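Local structure of hydroquinone dioxygenase large subunit (Pseudomonas sp., 4ZXA) at residues Arg260-Ile265 with Ile301-Tyr306; Tyr80-Phe85 with Gly103-Thr108. The protein is the large subunit of a two-subunit, iron(II)-dependent dioxygenase that cleaves the aromatic ring of hydroquinone, here holding cadmium and 4-hydroxybenzonitrile. All blocks are in the same frame, centred on the assembly; numbering follows the deposited sequence.

In the fold
From the N terminus the chain first reaches interaction 2, in which Tyr80-Phe85, on the short strand 82-84, meets Gly103-Thr108 after the strands 89-93 and 97-102 have run out and back. That loop is closed before interaction 1 begins, so the two contacts follow one another in series, neither nested nor crossed. Interaction 1 joins Arg260-Ile265 to Ile301-Tyr306 across the interior of the cupin fold, from the sheet containing strand 262-266 to the one containing strand 301-307. The latter sheet also includes strand 82-84, which links both contacts. They touch directly where CZ of Arg260 packs 3.3 Å from CD1 of Tyr80.

Interaction 1 (Arg260-Ile265 with Ile301-Tyr306); sequences RVEWFI and IRHQGY. With CD (cadmium ion), chain I; H8N (4-hydroxybenzonitrile), chain J.
Glu262 and His303 converge from facing sheets of the cupin fold on one cadmium ion. Their strands are well separated, with Phe264 and Gly305 closest at 11.4 Å between CA atoms, so side chains and metal bridge the interior. The Glu262 carboxylate chelates the ion with both oxygens, OE1 at 2.4 Å and OE2 at 2.5 Å from cadmium. His303 comes from across the site and binds through NE2, 2.2 Å from the metal. Its CG lies between the backbone N and the carbonyl carbon (chi1 57°), turning the imidazole inward. Carboxylate and imidazole planes differ by 21°. OE1 of Glu262 lies at the edge of the His303 ring, near its plane and 3.1 Å from CE1 of His303. These two residues are joined through the metal, with no hydrogen bond between them.

Phe264, two residues along the same strand as Glu262, sends its ring toward the imidazole from the opposite direction. The planes are only 19° apart but slid past one another, leaving barely any overlap with centroids 5.9 Å apart. CZ of Phe264 touches CE1 of His303 and lies 3.7 Å from CAF of 4-hydroxybenzonitrile.

The nitrile nitrogen NAA also binds the ion, 2.3 Å from cadmium. His256 and Asn258 supply the other protein ligands, while Glu248 is hydrogen-bonded to the bound compound and Trp273 packs against both Phe264 and His303. Cadmium probably occupies the place of the catalytic iron(II). The mixed oxygen and nitrogen coordination, with the nitrile bound directly to the metal, is consistent with a site where a small molecule can enter the metal's inner sphere.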
loop_
_atom_site.group_PDB
_atom_site.type_symbol
_atom_site.label_atom_id
_atom_site.label_comp_id
_atom_site.label_asym_id
_atom_site.label_seq_id
_atom_site.Cartn_x
_atom_site.Cartn_y
_atom_site.Cartn_z
ATOM N N ARG E 260 -24.757 8.395 0.773
ATOM C CA ARG E 260 -25.858 8.540 -0.169
ATOM C C ARG E 260 -25.615 7.486 -1.233
ATOM O O ARG E 260 -24.526 6.946 -1.307
ATOM C CB ARG E 260 -25.847 9.930 -0.800
ATOM C CG ARG E 260 -24.524 10.315 -1.446
ATOM C CD ARG E 260 -24.376 11.833 -1.569
ATOM N NE ARG E 260 -24.367 12.426 -0.236
ATOM C CZ ARG E 260 -24.685 13.688 0.045
ATOM N NH1 ARG E 260 -25.031 14.520 -0.932
ATOM N NH2 ARG E 260 -24.647 14.116 1.310
ATOM N N VAL E 261 -26.612 7.175 -2.046
ATOM C CA VAL E 261 -26.411 6.265 -3.159
ATOM C C VAL E 261 -25.599 7.002 -4.235
ATOM O O VAL E 261 -25.843 8.186 -4.496
ATOM C CB VAL E 261 -27.767 5.806 -3.747
ATOM C CG1 VAL E 261 -27.565 5.080 -5.074
ATOM C CG2 VAL E 261 -28.516 4.914 -2.766
ATOM N N GLU E 262 -24.631 6.316 -4.841
ATOM C CA GLU E 262 -23.891 6.865 -5.976
ATOM C C GLU E 262 -24.178 6.054 -7.223
ATOM O O GLU E 262 -24.458 4.853 -7.119
ATOM C CB GLU E 262 -22.393 6.810 -5.722
ATOM C CG GLU E 262 -21.928 7.692 -4.608
ATOM C CD GLU E 262 -20.570 7.285 -4.083
ATOM O OE1 GLU E 262 -20.167 6.125 -4.337
ATOM O OE2 GLU E 262 -19.910 8.119 -3.429
ATOM N N TRP E 263 -24.091 6.698 -8.392
ATOM C CA TRP E 263 -24.230 5.999 -9.667
ATOM C C TRP E 263 -22.965 6.101 -10.522
ATOM O O TRP E 263 -22.426 7.185 -10.748
ATOM C CB TRP E 263 -25.445 6.505 -10.442
ATOM C CG TRP E 263 -26.752 6.162 -9.786
ATOM C CD1 TRP E 263 -27.373 6.854 -8.781
ATOM C CD2 TRP E 263 -27.608 5.049 -10.090
ATOM N NE1 TRP E 263 -28.564 6.240 -8.442
ATOM C CE2 TRP E 263 -28.727 5.131 -9.229
ATOM C CE3 TRP E 263 -27.551 4.001 -11.014
ATOM C CZ2 TRP E 263 -29.762 4.200 -9.264
ATOM C CZ3 TRP E 263 -28.572 3.081 -11.041
ATOM C CH2 TRP E 263 -29.666 3.187 -10.178
ATOM N N PHE E 264 -22.493 4.948 -10.984
ATOM C CA PHE E 264 -21.338 4.868 -11.864
ATOM C C PHE E 264 -21.776 4.339 -13.245
ATOM O O PHE E 264 -22.419 3.291 -13.328
ATOM C CB PHE E 264 -20.299 3.910 -11.269
ATOM C CG PHE E 264 -19.648 4.392 -9.995
ATOM C CD1 PHE E 264 -19.730 5.717 -9.597
ATOM C CD2 PHE E 264 -18.918 3.511 -9.202
ATOM C CE1 PHE E 264 -19.116 6.157 -8.419
ATOM C CE2 PHE E 264 -18.295 3.945 -8.025
ATOM C CZ PHE E 264 -18.399 5.274 -7.636
ATOM N N ILE E 265 -21.459 5.063 -14.320
ATOM C CA ILE E 265 -21.612 4.534 -15.685
ATOM C C ILE E 265 -20.246 4.419 -16.341
ATOM O O ILE E 265 -19.625 5.440 -16.663
ATOM C CB ILE E 265 -22.388 5.471 -16.593
ATOM C CG1 ILE E 265 -23.614 6.058 -15.883
ATOM C CG2 ILE E 265 -22.756 4.750 -17.890
ATOM C CD1 ILE E 265 -24.843 5.228 -15.973
ATOM N N ILE E 301 -22.302 1.132 2.173
ATOM C CA ILE E 301 -21.082 0.382 1.935
ATOM C C ILE E 301 -19.901 1.331 1.844
ATOM O O ILE E 301 -20.060 2.549 1.815
ATOM C CB ILE E 301 -21.178 -0.531 0.649
ATOM C CG1 ILE E 301 -21.641 0.258 -0.583
ATOM C CG2 ILE E 301 -22.122 -1.713 0.876
ATOM C CD1 ILE E 301 -20.571 1.129 -1.209
ATOM N N ARG E 302 -18.710 0.759 1.824
ATOM C CA ARG E 302 -17.502 1.497 1.476
ATOM C C ARG E 302 -16.850 0.734 0.326
ATOM O O ARG E 302 -17.110 -0.462 0.133
ATOM C CB ARG E 302 -16.553 1.545 2.665
ATOM C CG ARG E 302 -16.058 0.174 3.056
ATOM C CD ARG E 302 -15.309 0.209 4.361
ATOM N NE ARG E 302 -14.053 -0.522 4.246
ATOM C CZ ARG E 302 -13.279 -0.848 5.279
ATOM N NH1 ARG E 302 -13.644 -0.520 6.517
ATOM N NH2 ARG E 302 -12.143 -1.512 5.072
ATOM N N HIS E 303 -16.006 1.405 -0.443
ATOM C CA HIS E 303 -15.481 0.792 -1.653
ATOM C C HIS E 303 -14.220 1.495 -2.141
ATOM O O HIS E 303 -13.902 2.585 -1.689
ATOM C CB HIS E 303 -16.559 0.791 -2.738
ATOM C CG HIS E 303 -17.090 2.157 -3.063
ATOM N ND1 HIS E 303 -18.119 2.356 -3.943
ATOM C CD2 HIS E 303 -16.709 3.377 -2.626
ATOM C CE1 HIS E 303 -18.366 3.659 -4.041
ATOM N NE2 HIS E 303 -17.519 4.290 -3.257
ATOM N N GLN E 304 -13.500 0.855 -3.055
ATOM C CA GLN E 304 -12.274 1.410 -3.608
ATOM C C GLN E 304 -12.148 0.811 -4.996
ATOM O O GLN E 304 -12.531 -0.343 -5.208
ATOM C CB GLN E 304 -11.066 1.038 -2.731
ATOM C CG GLN E 304 -9.765 1.740 -3.109
ATOM C CD GLN E 304 -8.644 1.549 -2.083
ATOM O OE1 GLN E 304 -8.571 0.528 -1.401
ATOM N NE2 GLN E 304 -7.768 2.542 -1.972
ATOM N N GLY E 305 -11.647 1.584 -5.953
ATOM C CA GLY E 305 -11.586 1.125 -7.332
ATOM C C GLY E 305 -10.185 0.824 -7.843
ATOM O O GLY E 305 -9.192 1.354 -7.337
ATOM N N TYR E 306 -10.113 -0.036 -8.854
ATOM C CA TYR E 306 -8.849 -0.394 -9.478
ATOM C C TYR E 306 -9.000 -0.304 -10.986
ATOM O O TYR E 306 -9.916 -0.891 -11.567
ATOM C CB TYR E 306 -8.413 -1.803 -9.054
ATOM C CG TYR E 306 -8.170 -1.904 -7.568
ATOM C CD1 TYR E 306 -9.237 -1.922 -6.677
ATOM C CD2 TYR E 306 -6.882 -1.955 -7.052
ATOM C CE1 TYR E 306 -9.035 -2.005 -5.328
ATOM C CE2 TYR E 306 -6.668 -2.039 -5.693
ATOM C CZ TYR E 306 -7.758 -2.060 -4.831
ATOM O OH TYR E 306 -7.589 -2.132 -3.460
HETATM CD CD CD I . -18.282 6.334 -2.861
HETATM N NAA H8N J . -16.707 7.341 -4.265
HETATM C CAC H8N J . -16.069 7.702 -5.143
HETATM C CAI H8N J . -15.258 8.143 -6.315
HETATM C CAF H8N J . -15.326 7.394 -7.483
HETATM C CAD H8N J . -14.582 7.772 -8.597
HETATM C CAH H8N J . -13.786 8.902 -8.498
HETATM O OAB H8N J . -13.039 9.276 -9.583
HETATM C CAE H8N J . -13.715 9.653 -7.330
HETATM C CAG H8N J . -14.462 9.271 -6.227
#

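Interaction 2 (Tyr80-Phe85 with Gly103-Thr108); sequences YGWVNF and GTFNGT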
loop_
_atom_site.group_PDB
_atom_site.type_symbol
_atom_site.label_atom_id
_atom_site.label_comp_id
_atom_site.label_asym_id
_atom_site.label_seq_id
_atom_site.Cartn_x
_atom_site.Cartn_y
_atom_site.Cartn_z
ATOM N N TYR E 80 -18.143 13.593 0.550
ATOM C CA TYR E 80 -19.307 13.244 1.368
ATOM C C TYR E 80 -18.901 12.041 2.172
ATOM O O TYR E 80 -17.997 11.324 1.774
ATOM C CB TYR E 80 -20.506 12.849 0.487
ATOM C CG TYR E 80 -20.841 13.890 -0.515
ATOM C CD1 TYR E 80 -21.632 14.970 -0.172
ATOM C CD2 TYR E 80 -20.320 13.835 -1.800
ATOM C CE1 TYR E 80 -21.931 15.957 -1.092
ATOM C CE2 TYR E 80 -20.604 14.824 -2.730
ATOM C CZ TYR E 80 -21.413 15.879 -2.371
ATOM O OH TYR E 80 -21.705 16.856 -3.292
ATOM N N GLY E 81 -19.584 11.780 3.273
ATOM C CA GLY E 81 -19.292 10.580 4.041
ATOM C C GLY E 81 -17.837 10.488 4.491
ATOM O O GLY E 81 -17.220 11.504 4.845
ATOM N N TRP E 82 -17.283 9.276 4.465
ATOM C CA TRP E 82 -15.963 9.035 5.034
ATOM C C TRP E 82 -14.902 8.858 3.952
ATOM O O TRP E 82 -14.979 7.934 3.138
ATOM C CB TRP E 82 -15.965 7.787 5.915
ATOM C CG TRP E 82 -16.841 7.841 7.125
ATOM C CD1 TRP E 82 -16.438 7.903 8.432
ATOM C CD2 TRP E 82 -18.277 7.798 7.155
ATOM N NE1 TRP E 82 -17.532 7.916 9.268
ATOM C CE2 TRP E 82 -18.673 7.850 8.506
ATOM C CE3 TRP E 82 -19.264 7.728 6.165
ATOM C CZ2 TRP E 82 -20.022 7.835 8.896
ATOM C CZ3 TRP E 82 -20.603 7.717 6.558
ATOM C CH2 TRP E 82 -20.965 7.766 7.908
ATOM N N VAL E 83 -13.905 9.737 3.958
ATOM C CA VAL E 83 -12.772 9.623 3.058
ATOM C C VAL E 83 -11.581 9.042 3.841
ATOM O O VAL E 83 -11.006 9.705 4.704
ATOM C CB VAL E 83 -12.417 10.994 2.498
ATOM C CG1 VAL E 83 -11.206 10.903 1.583
ATOM C CG2 VAL E 83 -13.632 11.615 1.779
ATOM N N ASN E 84 -11.232 7.791 3.560
ATOM C CA ASN E 84 -10.194 7.123 4.317
ATOM C C ASN E 84 -8.869 7.103 3.574
ATOM O O ASN E 84 -8.797 6.643 2.419
ATOM C CB ASN E 84 -10.610 5.707 4.676
ATOM C CG ASN E 84 -11.854 5.669 5.538
ATOM O OD1 ASN E 84 -12.962 5.471 5.038
ATOM N ND2 ASN E 84 -11.678 5.841 6.834
ATOM N N PHE E 85 -7.837 7.632 4.240
ATOM C CA PHE E 85 -6.493 7.697 3.691
ATOM C C PHE E 85 -5.965 6.291 3.710
ATOM O O PHE E 85 -5.220 5.876 2.840
ATOM C CB PHE E 85 -5.605 8.558 4.576
ATOM C CG PHE E 85 -5.775 10.027 4.364
ATOM C CD1 PHE E 85 -7.023 10.566 4.111
ATOM C CD2 PHE E 85 -4.677 10.874 4.440
ATOM C CE1 PHE E 85 -7.185 11.942 3.925
ATOM C CE2 PHE E 85 -4.813 12.238 4.251
ATOM C CZ PHE E 85 -6.081 12.783 3.997
ATOM N N GLY E 103 -8.308 5.775 13.615
ATOM C CA GLY E 103 -8.707 4.491 14.159
ATOM C C GLY E 103 -10.152 4.453 14.618
ATOM O O GLY E 103 -10.669 3.422 15.029
ATOM N N THR E 104 -10.825 5.585 14.552
ATOM C CA THR E 104 -12.162 5.652 15.112
ATOM C C THR E 104 -13.107 4.696 14.400
ATOM O O THR E 104 -13.990 4.105 15.014
ATOM C CB THR E 104 -12.706 7.076 15.062
ATOM O OG1 THR E 104 -11.937 7.887 15.949
ATOM C CG2 THR E 104 -14.181 7.105 15.477
ATOM N N PHE E 105 -12.916 4.546 13.102
ATOM C CA PHE E 105 -13.774 3.665 12.328
ATOM C C PHE E 105 -13.046 2.392 11.966
ATOM O O PHE E 105 -13.170 1.876 10.862
ATOM C CB PHE E 105 -14.307 4.402 11.115
ATOM C CG PHE E 105 -15.094 5.608 11.490
ATOM C CD1 PHE E 105 -14.534 6.872 11.408
ATOM C CD2 PHE E 105 -16.373 5.475 12.022
ATOM C CE1 PHE E 105 -15.259 8.000 11.799
ATOM C CE2 PHE E 105 -17.110 6.598 12.420
ATOM C CZ PHE E 105 -16.550 7.862 12.310
ATOM N N ASN E 106 -12.294 1.896 12.945
ATOM C CA ASN E 106 -11.498 0.690 12.807
ATOM C C ASN E 106 -11.785 -0.227 13.990
ATOM O O ASN E 106 -11.241 -0.039 15.085
ATOM C CB ASN E 106 -10.014 1.060 12.741
ATOM C CG ASN E 106 -9.114 -0.141 12.659
ATOM O OD1 ASN E 106 -9.154 -1.041 13.516
ATOM N ND2 ASN E 106 -8.272 -0.163 11.624
ATOM N N GLY E 107 -12.653 -1.211 13.761
ATOM C CA GLY E 107 -13.070 -2.134 14.800
ATOM C C GLY E 107 -12.028 -2.406 15.864
ATOM O O GLY E 107 -12.305 -2.305 17.065
ATOM N N THR E 108 -10.818 -2.737 15.431
ATOM C CA THR E 108 -9.806 -3.195 16.374
ATOM C C THR E 108 -9.226 -2.058 17.218
ATOM O O THR E 108 -9.062 -2.191 18.438
ATOM C CB THR E 108 -8.681 -3.970 15.655
ATOM O OG1 THR E 108 -9.263 -4.918 14.752
ATOM C CG2 THR E 108 -7.787 -4.693 16.667
#
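Trp82 and Phe105 form the closest CA pair across the two segments, 9.3 Å apart, where strand 82-84 faces a type I beta turn from Gly103 to Asn106 that leads into helix 107-111. An edge-to-face, or T-shaped, aromatic pair spans this separation at the surface of the N-terminal part of the large subunit. The indole of Trp82 presents its NE1 and CD1 edge to one face of the Phe105 ring, with the planes at 82° and 4.3 Å between the centroids of the five-membered ring and the phenyl ring. NE1 of Trp82 stands 3.2 Å above the phenyl plane, displaced toward its rim, and CD1 of Trp82 lies 3.6 Å from CE1 of Phe105. In Phe105, CG is anti to the carbonyl carbon (chi1 -60°), which carries the ring out toward the indole.

The opposite face of the phenyl ring is backed by CG2 of Thr104, 3.9 Å above its plane and over its centre, so Phe105 is sandwiched between a methyl group and the indole edge. Tyr101 adds a second edge-to-face contact to Phe105, and Arg92 makes a cation-pi interaction with Trp82. A leucine in place of Trp82 would probably leave the Phe105 face without its polarised aromatic edge and deprive Arg92 of its pi partner.

Beyond the turn, Asn106 is the N-cap of helix 107-111. Its OD1 accepts a weak capping bond from Thr108 N at 3.1 Å, with an N-H...O angle of 124°, and a further hydrogen bond from Leu109 N.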